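Local structure of DNA ligase (Aquifex aeolicus, 3QWU) at the interface of chains A and B. The protein is a putative ATP-dependent DNA ligase that binds adenosine and calcium and probably seals nucleic-acid ends through an enzyme-adenylate intermediate. Residues are numbered along the deposited sequence; one frame, centred on the assembly and turned at random. Chains: chain A/B, DNA ligase.

Contact 1 and contact 2 lie about 38 Å apart, measured between the centres of their C-alpha atoms, and have no residue in common. Contact 1 sets helix 253-269 of chain B, with B:Leu62, against helices 276-299 and 353-363 of chain A. In contact 2, B:Ile367 to B:Tyr369, shortly after the chain B copy of helix 353-363, meet A:His56 to A:Gly58. The interface is two-fold symmetric, so each contact recurs with the chains exchanged, and the C-terminal end of each copy packs against the 56-62 stretch of the other. If the dimer is biological, both contacts probably help to hold it.

Contact 1: the interface of chains A and B. Residues chain A 293, 297, 362-363; chain B 62, 264, 267.
B:Tyr267 lays one face of its phenol ring against A:Ile293, while A:Leu363 packs beside the same ring. With CG anti to its backbone N (chi1 177°), the tyrosine reaches out of helix 253-269 towards helix 276-299 of chain A. The branch methyl CG2 of A:Ile293 stands over the ring, 3.9 Å from the centroid of B:Tyr267, in a CH-pi contact displaced towards the CD1 and CE1 rim. The methyl CD2 of A:Leu363 lies on the same side of the ring plane but beyond its other flank, 3.8 Å from CE2 of B:Tyr267. At the ring tip, the phenol OH of B:Tyr267 meets the methylene CG of A:Glu297 at 3.4 Å; the carboxylate plane is turned 55° from the ring, and the pair does not qualify as a hydrogen bond.

B:Leu264, one turn earlier, splits its two methyls between neighbours. CD1 of B:Leu264 touches CD1 of A:Leu362 at 3.4 Å, whereas its CD2 faces CD2 of A:Leu363 at 3.8 Å and also borders A:Ile293. B:Leu62 completes the cluster from a loop, its CD1 being 3.5 Å from the backbone CA of A:Leu363. An alanine in place of B:Tyr267 would probably leave A:Ile293 CG2 and A:Leu363 CD2 without the ring they pack on, opening a gap between the helices. Since no polar pair spans this patch, its 241 Å² of buried surface joins the two copies by apolar packing and may help hold a dimer together.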
ATOM      1  N   ILE A 293       3.407 -18.363   1.458  1.00 36.21           N
ATOM      2  CA  ILE A 293       2.384 -19.408   1.577  1.00 37.38           C
ATOM      3  C   ILE A 293       2.942 -20.830   1.595  1.00 38.82           C
ATOM      4  O   ILE A 293       2.496 -21.674   2.390  1.00 38.39           O
ATOM      5  CB  ILE A 293       1.341 -19.305   0.464  1.00 38.22           C
ATOM      6  CG1 ILE A 293       0.433 -18.095   0.729  1.00 38.56           C
ATOM      7  CG2 ILE A 293       0.501 -20.578   0.329  1.00 36.70           C
ATOM      8  CD1 ILE A 293      -0.066 -17.462  -0.545  1.00 37.30           C
ATOM      9  N   GLU A 297       2.582 -23.379   4.734  1.00 41.84           N
ATOM     10  CA  GLU A 297       2.065 -24.744   4.631  1.00 44.78           C
ATOM     11  C   GLU A 297       3.043 -25.788   5.146  1.00 45.45           C
ATOM     12  O   GLU A 297       2.638 -26.770   5.747  1.00 47.60           O
ATOM     13  CB  GLU A 297       1.658 -25.097   3.194  1.00 45.54           C
ATOM     14  CG  GLU A 297       0.440 -24.382   2.728  1.00 49.03           C
ATOM     15  CD  GLU A 297      -0.834 -24.827   3.435  1.00 55.78           C
ATOM     16  OE1 GLU A 297      -1.224 -26.019   3.306  1.00 61.25           O
ATOM     17  OE2 GLU A 297      -1.466 -23.979   4.095  1.00 58.87           O
ATOM     18  N   LEU A 362      -6.997 -17.106   6.114  1.00 38.78           N
ATOM     19  CA  LEU A 362      -7.434 -17.227   4.746  1.00 37.98           C
ATOM     20  C   LEU A 362      -7.325 -18.645   4.194  1.00 39.95           C
ATOM     21  O   LEU A 362      -8.277 -19.121   3.566  1.00 41.84           O
ATOM     22  CB  LEU A 362      -6.626 -16.312   3.862  1.00 36.40           C
ATOM     23  CG  LEU A 362      -6.584 -14.856   4.257  1.00 35.12           C
ATOM     24  CD1 LEU A 362      -5.760 -14.121   3.219  1.00 30.92           C
ATOM     25  CD2 LEU A 362      -7.997 -14.324   4.368  1.00 35.51           C
ATOM     26  N   LEU A 363      -6.193 -19.320   4.431  1.00 40.37           N
ATOM     27  CA  LEU A 363      -5.975 -20.704   3.943  1.00 41.52           C
ATOM     28  C   LEU A 363      -6.930 -21.759   4.505  1.00 42.92           C
ATOM     29  O   LEU A 363      -7.207 -22.745   3.850  1.00 45.01           O
ATOM     30  CB  LEU A 363      -4.527 -21.168   4.191  1.00 40.58           C
ATOM     31  CG  LEU A 363      -3.513 -20.498   3.273  1.00 39.80           C
ATOM     32  CD1 LEU A 363      -2.183 -20.921   3.726  1.00 39.63           C
ATOM     33  CD2 LEU A 363      -3.731 -20.878   1.823  1.00 38.76           C
TER
ATOM     34  N   LEU B  62     -10.296 -18.211  -0.733  1.00 35.09           N
ATOM     35  CA  LEU B  62     -10.201 -19.584  -1.221  1.00 35.49           C
ATOM     36  C   LEU B  62     -11.619 -20.097  -1.423  1.00 36.32           C
ATOM     37  O   LEU B  62     -12.433 -20.080  -0.494  1.00 35.84           O
ATOM     38  CB  LEU B  62      -9.519 -20.441  -0.155  1.00 36.88           C
ATOM     39  CG  LEU B  62      -8.006 -20.430  -0.074  1.00 37.03           C
ATOM     40  CD1 LEU B  62      -7.621 -21.540   0.921  1.00 38.66           C
ATOM     41  CD2 LEU B  62      -7.415 -20.721  -1.459  1.00 35.24           C
ATOM     42  N   LEU B 264      -3.911 -15.988  -3.793  1.00 30.55           N
ATOM     43  CA  LEU B 264      -4.582 -17.133  -3.219  1.00 31.67           C
ATOM     44  C   LEU B 264      -5.349 -17.910  -4.267  1.00 30.45           C
ATOM     45  O   LEU B 264      -5.416 -19.092  -4.175  1.00 30.55           O
ATOM     46  CB  LEU B 264      -5.466 -16.737  -2.017  1.00 31.79           C
ATOM     47  CG  LEU B 264      -4.518 -16.422  -0.852  1.00 34.25           C
ATOM     48  CD1 LEU B 264      -5.185 -15.715   0.280  1.00 36.95           C
ATOM     49  CD2 LEU B 264      -3.937 -17.720  -0.369  1.00 38.85           C
ATOM     50  N   TYR B 267      -2.740 -19.957  -5.913  1.00 35.44           N
ATOM     51  CA  TYR B 267      -2.482 -21.100  -5.052  1.00 37.38           C
ATOM     52  C   TYR B 267      -3.601 -22.122  -5.154  1.00 39.09           C
ATOM     53  O   TYR B 267      -3.333 -23.328  -5.299  1.00 41.04           O
ATOM     54  CB  TYR B 267      -2.303 -20.650  -3.595  1.00 38.10           C
ATOM     55  CG  TYR B 267      -2.111 -21.799  -2.626  1.00 40.57           C
ATOM     56  CD1 TYR B 267      -0.905 -22.447  -2.529  1.00 45.24           C
ATOM     57  CD2 TYR B 267      -3.151 -22.244  -1.824  1.00 44.60           C
ATOM     58  CE1 TYR B 267      -0.731 -23.541  -1.637  1.00 47.80           C
ATOM     59  CE2 TYR B 267      -2.986 -23.337  -0.915  1.00 47.25           C
ATOM     60  CZ  TYR B 267      -1.763 -23.962  -0.844  1.00 47.76           C
ATOM     61  OH  TYR B 267      -1.549 -25.009   0.021  1.00 55.67           O
TER

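Contact 2: the interface of chains A and B. Residues chain A 56-58, 227; chain B 367-369.
CG of B:Tyr369 is anti to its carbonyl carbon (chi1 -71°), and a chi2 of -84° turns the CD1-CE1 edge of the ring towards A:Gly58 and A:His56. The two neighbours lie on opposite sides of the ring plane and outside its rim. On one side is the backbone of A:Gly58, whose N is 3.4 Å from CE1 of B:Tyr369. The CA of A:Gly58 is 3.6 Å from the same CE1 of B:Tyr369; it lies off the ring plane and outside the CD1-CE1 edge, not over the face. On the other side A:His56 makes a looser contact through its methylene CB, 3.9 Å from CD1 of B:Tyr369.

The backbone before the tyrosine follows the same glycine. B:Val368 touches through its carbonyl O, which comes to 3.6 Å from CA of A:Gly58. B:Ile367 adds its CG1, 4.1 Å from CA of A:Gly58, and its terminal methyl CD1 approaches the carbonyl O of A:Arg227 at 4.0 Å. These last approaches are loose, in keeping with the small area that B:Ile367 and A:Arg227 bury. B:Tyr369 hides 52 Å² and A:Gly58 41 Å², so packing of the ring edge on the glycine backbone dominates. The patch is held by van der Waals packing, with no polar pair close enough to bond.

In the fold, chain B brings strand 367-368 and B:Tyr369, the last residue modelled in this chain, to the start of strand 58-60 in chain A, near the beginning of strand 227-231. A:Ile57 also lines the adenosine pocket, which places this C-terminal contact beside the nucleoside site of the partner subunit.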
ATOM      1  N   HIS A  56      18.961  12.453   5.641  1.00 47.19           N
ATOM      2  CA  HIS A  56      18.162  11.800   4.605  1.00 47.86           C
ATOM      3  C   HIS A  56      18.681  12.189   3.226  1.00 46.52           C
ATOM      4  O   HIS A  56      18.892  13.368   2.961  1.00 47.36           O
ATOM      5  CB  HIS A  56      16.663  12.179   4.753  1.00 49.62           C
ATOM      6  CG  HIS A  56      16.015  11.635   6.003  1.00 56.59           C
ATOM      7  ND1 HIS A  56      15.860  10.278   6.243  1.00 59.45           N
ATOM      8  CD2 HIS A  56      15.502  12.267   7.096  1.00 63.49           C
ATOM      9  CE1 HIS A  56      15.290  10.096   7.425  1.00 59.52           C
ATOM     10  NE2 HIS A  56      15.061  11.285   7.963  1.00 64.69           N
ATOM     11  N   ILE A  57      18.902  11.214   2.350  1.00 44.02           N
ATOM     12  CA  ILE A  57      19.192  11.530   0.941  1.00 42.80           C
ATOM     13  C   ILE A  57      17.909  11.431   0.095  1.00 41.33           C
ATOM     14  O   ILE A  57      17.239  10.423   0.093  1.00 40.40           O
ATOM     15  CB  ILE A  57      20.238  10.563   0.353  1.00 42.21           C
ATOM     16  CG1 ILE A  57      21.402  10.402   1.329  1.00 42.92           C
ATOM     17  CG2 ILE A  57      20.631  11.005  -1.071  1.00 41.55           C
ATOM     18  CD1 ILE A  57      22.627   9.653   0.774  1.00 42.73           C
ATOM     19  N   GLY A  58      17.566  12.466  -0.633  1.00 40.99           N
ATOM     20  CA  GLY A  58      16.448  12.389  -1.559  1.00 40.53           C
ATOM     21  C   GLY A  58      16.718  11.499  -2.774  1.00 39.34           C
ATOM     22  O   GLY A  58      17.872  11.188  -3.124  1.00 40.34           O
ATOM     23  N   ARG A 227      23.218  16.078  -2.012  1.00 40.86           N
ATOM     24  CA  ARG A 227      23.194  14.672  -2.381  1.00 39.53           C
ATOM     25  C   ARG A 227      21.863  14.245  -2.967  1.00 38.07           C
ATOM     26  O   ARG A 227      20.811  14.833  -2.665  1.00 36.88           O
ATOM     27  CB  ARG A 227      23.436  13.824  -1.142  1.00 39.55           C
ATOM     28  CG  ARG A 227      24.846  13.814  -0.696  1.00 39.93           C
ATOM     29  CD  ARG A 227      25.070  14.507   0.643  1.00 40.87           C
ATOM     30  NE  ARG A 227      26.512  14.599   0.757  1.00 44.78           N
ATOM     31  CZ  ARG A 227      27.309  13.582   1.099  1.00 47.49           C
ATOM     32  NH1 ARG A 227      26.805  12.398   1.484  1.00 47.98           N
ATOM     33  NH2 ARG A 227      28.622  13.766   1.092  1.00 48.04           N
TER
ATOM     34  N   ILE B 367      13.002  15.940  -6.204  1.00 49.17           N
ATOM     35  CA  ILE B 367      13.460  14.994  -5.224  1.00 50.32           C
ATOM     36  C   ILE B 367      12.298  14.599  -4.285  1.00 50.49           C
ATOM     37  O   ILE B 367      11.472  15.421  -3.958  1.00 52.26           O
ATOM     38  CB  ILE B 367      14.618  15.666  -4.449  1.00 52.68           C
ATOM     39  CG1 ILE B 367      15.934  14.937  -4.676  1.00 51.65           C
ATOM     40  CG2 ILE B 367      14.284  15.878  -2.971  1.00 55.71           C
ATOM     41  CD1 ILE B 367      17.169  15.760  -4.107  1.00 54.89           C
ATOM     42  N   VAL B 368      12.245  13.350  -3.845  1.00 50.59           N
ATOM     43  CA  VAL B 368      11.253  12.871  -2.893  1.00 50.70           C
ATOM     44  C   VAL B 368      12.016  12.067  -1.818  1.00 52.68           C
ATOM     45  O   VAL B 368      13.019  11.420  -2.130  1.00 53.29           O
ATOM     46  CB  VAL B 368      10.217  11.947  -3.599  1.00 48.86           C
ATOM     47  CG1 VAL B 368       9.393  11.222  -2.586  1.00 49.02           C
ATOM     48  CG2 VAL B 368       9.316  12.757  -4.542  1.00 49.12           C
ATOM     49  N   TYR B 369      11.549  12.071  -0.568  1.00 54.10           N
ATOM     50  CA  TYR B 369      12.286  11.421   0.511  1.00 55.47           C
ATOM     51  C   TYR B 369      11.784  10.036   0.925  1.00 54.49           C
ATOM     52  O   TYR B 369      10.615   9.736   0.744  1.00 54.48           O
ATOM     53  CB  TYR B 369      12.353  12.357   1.698  1.00 57.03           C
ATOM     54  CG  TYR B 369      13.279  13.517   1.407  1.00 59.62           C
ATOM     55  CD1 TYR B 369      14.653  13.397   1.589  1.00 59.20           C
ATOM     56  CD2 TYR B 369      12.783  14.715   0.911  1.00 60.36           C
ATOM     57  CE1 TYR B 369      15.487  14.428   1.293  1.00 61.83           C
ATOM     58  CE2 TYR B 369      13.621  15.758   0.610  1.00 60.40           C
ATOM     59  CZ  TYR B 369      14.963  15.614   0.793  1.00 63.51           C
ATOM     60  OH  TYR B 369      15.788  16.685   0.505  1.00 66.81           O
TER